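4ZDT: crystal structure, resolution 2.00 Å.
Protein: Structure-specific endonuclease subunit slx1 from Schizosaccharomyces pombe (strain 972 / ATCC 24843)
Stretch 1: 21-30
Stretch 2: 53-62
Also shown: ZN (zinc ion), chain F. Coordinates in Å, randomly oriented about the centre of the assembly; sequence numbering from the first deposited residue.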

# COMPACT_ATOMS: atom_id res chain seq x y z
N ASN A 21 7.78 4.05 -10.82
CA ASN A 21 8.57 3.81 -12.03
C ASN A 21 9.76 2.90 -11.74
O ASN A 21 10.45 3.05 -10.73
CB ASN A 21 9.04 5.12 -12.69
CG ASN A 21 10.20 5.75 -11.97
OD1 ASN A 21 10.04 6.30 -10.88
ND2 ASN A 21 11.39 5.64 -12.57
N CYS A 22 9.98 1.95 -12.64
CA CYS A 22 11.17 1.14 -12.60
C CYS A 22 12.36 2.09 -12.72
O CYS A 22 12.40 2.93 -13.61
CB CYS A 22 11.16 0.14 -13.74
SG CYS A 22 12.57 -1.00 -13.76
N PRO A 23 13.33 1.97 -11.78
CA PRO A 23 14.42 2.96 -11.71
C PRO A 23 15.44 2.83 -12.84
O PRO A 23 16.33 3.66 -12.91
CB PRO A 23 15.09 2.66 -10.34
CG PRO A 23 14.84 1.18 -10.13
CD PRO A 23 13.46 0.90 -10.76
N PHE A 24 15.32 1.81 -13.69
CA PHE A 24 16.24 1.65 -14.80
C PHE A 24 15.69 2.37 -16.05
O PHE A 24 14.61 2.06 -16.52
CB PHE A 24 16.56 0.17 -15.07
CG PHE A 24 17.31 -0.48 -13.93
CD1 PHE A 24 16.63 -1.04 -12.85
CD2 PHE A 24 18.71 -0.45 -13.90
CE1 PHE A 24 17.34 -1.64 -11.76
CE2 PHE A 24 19.43 -1.01 -12.81
CZ PHE A 24 18.73 -1.60 -11.74
N THR A 25 16.46 3.32 -16.55
CA THR A 25 16.05 4.13 -17.70
C THR A 25 15.82 3.26 -18.93
O THR A 25 14.99 3.59 -19.78
CB THR A 25 17.04 5.24 -17.96
OG1 THR A 25 17.25 5.94 -16.74
CG2 THR A 25 16.50 6.25 -18.99
N ASP A 26 16.52 2.11 -19.01
CA ASP A 26 16.32 1.19 -20.13
C ASP A 26 14.95 0.55 -20.11
O ASP A 26 14.54 -0.07 -21.08
CB ASP A 26 17.44 0.13 -20.25
CG ASP A 26 17.47 -0.89 -19.08
OD1 ASP A 26 16.39 -1.28 -18.56
OD2 ASP A 26 18.57 -1.33 -18.72
N CYS A 27 14.22 0.73 -19.00
CA CYS A 27 12.91 0.13 -18.85
C CYS A 27 11.86 1.22 -18.61
O CYS A 27 10.95 1.41 -19.43
CB CYS A 27 12.92 -0.86 -17.68
SG CYS A 27 11.27 -1.45 -17.30
N ASN A 28 12.00 1.93 -17.48
CA ASN A 28 11.14 3.05 -17.11
C ASN A 28 9.63 2.72 -17.13
O ASN A 28 8.82 3.56 -17.49
CB ASN A 28 11.46 4.29 -17.98
CG ASN A 28 10.93 5.58 -17.39
OD1 ASN A 28 11.06 5.82 -16.20
ND2 ASN A 28 10.32 6.42 -18.24
N SER A 29 9.28 1.49 -16.75
CA SER A 29 7.88 1.07 -16.60
C SER A 29 7.15 1.95 -15.57
O SER A 29 7.57 2.02 -14.41
CB SER A 29 7.83 -0.38 -16.12
OG SER A 29 6.48 -0.79 -15.92
N ILE A 30 6.07 2.61 -16.01
CA ILE A 30 5.34 3.55 -15.17
C ILE A 30 3.95 2.99 -14.82
O ILE A 30 3.27 2.41 -15.67
CB ILE A 30 5.28 4.98 -15.79
CG1 ILE A 30 6.71 5.57 -15.87
CG2 ILE A 30 4.42 5.92 -14.94
CD1 ILE A 30 6.85 6.83 -16.74
N MET A 53 8.67 -8.39 -9.26
CA MET A 53 9.28 -8.41 -10.58
C MET A 53 8.65 -7.32 -11.45
O MET A 53 7.43 -7.29 -11.61
CB MET A 53 9.05 -9.76 -11.25
CG MET A 53 9.70 -9.86 -12.63
SD MET A 53 9.32 -11.40 -13.48
CE MET A 53 10.54 -12.50 -12.76
N CYS A 54 9.47 -6.43 -11.98
CA CYS A 54 8.98 -5.46 -12.95
C CYS A 54 8.44 -6.22 -14.18
O CYS A 54 9.15 -7.05 -14.76
CB CYS A 54 10.10 -4.51 -13.38
SG CYS A 54 9.56 -3.30 -14.64
N THR A 55 7.20 -5.96 -14.56
CA THR A 55 6.60 -6.75 -15.64
C THR A 55 7.22 -6.48 -17.02
O THR A 55 7.13 -7.31 -17.94
CB THR A 55 5.06 -6.63 -15.67
OG1 THR A 55 4.52 -7.72 -16.42
CG2 THR A 55 4.63 -5.32 -16.30
N LYS A 56 7.86 -5.32 -17.15
CA LYS A 56 8.46 -4.90 -18.41
C LYS A 56 9.89 -5.48 -18.54
O LYS A 56 10.13 -6.31 -19.42
CB LYS A 56 8.38 -3.37 -18.56
CG LYS A 56 8.77 -2.82 -19.96
CD LYS A 56 8.78 -1.28 -20.03
CE LYS A 56 9.12 -0.78 -21.46
NZ LYS A 56 9.22 0.71 -21.56
N CYS A 57 10.81 -5.13 -17.64
CA CYS A 57 12.20 -5.62 -17.73
C CYS A 57 12.51 -6.96 -17.03
O CYS A 57 13.58 -7.53 -17.22
CB CYS A 57 13.19 -4.56 -17.25
SG CYS A 57 13.13 -4.30 -15.44
N LYS A 58 11.57 -7.45 -16.21
CA LYS A 58 11.75 -8.71 -15.45
C LYS A 58 12.78 -8.69 -14.34
O LYS A 58 13.10 -9.74 -13.79
CB LYS A 58 12.05 -9.93 -16.37
CG LYS A 58 11.18 -10.04 -17.62
CD LYS A 58 9.70 -10.10 -17.30
CE LYS A 58 8.91 -10.39 -18.58
NZ LYS A 58 7.45 -10.26 -18.34
N ARG A 59 13.34 -7.53 -13.99
CA ARG A 59 14.23 -7.47 -12.82
C ARG A 59 13.38 -7.64 -11.55
O ARG A 59 12.21 -7.25 -11.54
CB ARG A 59 14.98 -6.15 -12.75
CG ARG A 59 16.02 -5.90 -13.87
CD ARG A 59 16.54 -4.47 -13.74
NE ARG A 59 17.63 -4.10 -14.66
CZ ARG A 59 17.45 -3.45 -15.81
NH1 ARG A 59 16.22 -3.11 -16.23
NH2 ARG A 59 18.51 -3.13 -16.55
N VAL A 60 13.96 -8.23 -10.50
CA VAL A 60 13.23 -8.39 -9.23
C VAL A 60 13.83 -7.43 -8.23
O VAL A 60 14.98 -7.60 -7.80
CB VAL A 60 13.28 -9.84 -8.69
CG1 VAL A 60 12.59 -9.94 -7.33
CG2 VAL A 60 12.61 -10.78 -9.68
N LEU A 61 13.05 -6.42 -7.86
CA LEU A 61 13.55 -5.29 -7.09
C LEU A 61 12.73 -5.13 -5.83
O LEU A 61 11.63 -5.66 -5.75
CB LEU A 61 13.49 -4.00 -7.91
CG LEU A 61 14.18 -4.09 -9.28
CD1 LEU A 61 13.87 -2.81 -10.04
CD2 LEU A 61 15.69 -4.29 -9.13
N ARG A 62 13.28 -4.41 -4.85
CA ARG A 62 12.55 -4.13 -3.61
C ARG A 62 11.59 -2.98 -3.86
O ARG A 62 11.84 -2.15 -4.75
CB ARG A 62 13.54 -3.75 -2.50
CG ARG A 62 14.40 -4.92 -2.05
CD ARG A 62 15.58 -4.50 -1.16
NE ARG A 62 16.33 -5.72 -0.80
CZ ARG A 62 17.28 -5.79 0.15
NH1 ARG A 62 17.62 -4.72 0.85
NH2 ARG A 62 17.87 -6.95 0.39
ZN ZN F . 11.69 -2.50 -15.23
O HOH W 1 12.22 -0.07 -22.43

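The two stretches are joined by a shared four-cysteine zinc site, reinforced on its outside by a salt bridge, a cation-pi stack and one lysine-to-backbone hydrogen bond. Each stretch gives two thiolates. C22 SG and C57 SG lie 2.3 Å from ZN; C27 SG and C54 SG lie 2.4 Å from it. All four CA-to-CB bonds point toward the other stretch. C22, C27 and C54 are buried; C57 is partly exposed. C22, C27 and C54 use the t rotamer and C57 uses p. Sulfur suits zinc well, and the metal ties together loops that have little regular structure.

R59 has the largest area covered by the other stretch, 77 Å². R59 NH1 donates to D26 OD1 at 3.0 Å and R59 NH2 to D26 OD2 at 2.8 Å, a two-pronged salt bridge. The guanidinium also lies flat on F24, with planes 6° apart and R59 CZ 3.9 Å from the ring centroid. R59 NH1 further donates to C57 SG at 3.4 Å.

L61 CD1 lies 4.0 Å from F24 CE1, near the ring plane, and L61 CD1 meets P23 CD at 3.8 Å. L61 CD1 has nothing to hydrogen-bond with, so it suits this apolar packing.

K56 is fully extended. K56 NZ donates to C27 O at 2.8 Å. S29 is buried and small, with S29 CB 3.7 Å from C54 SG.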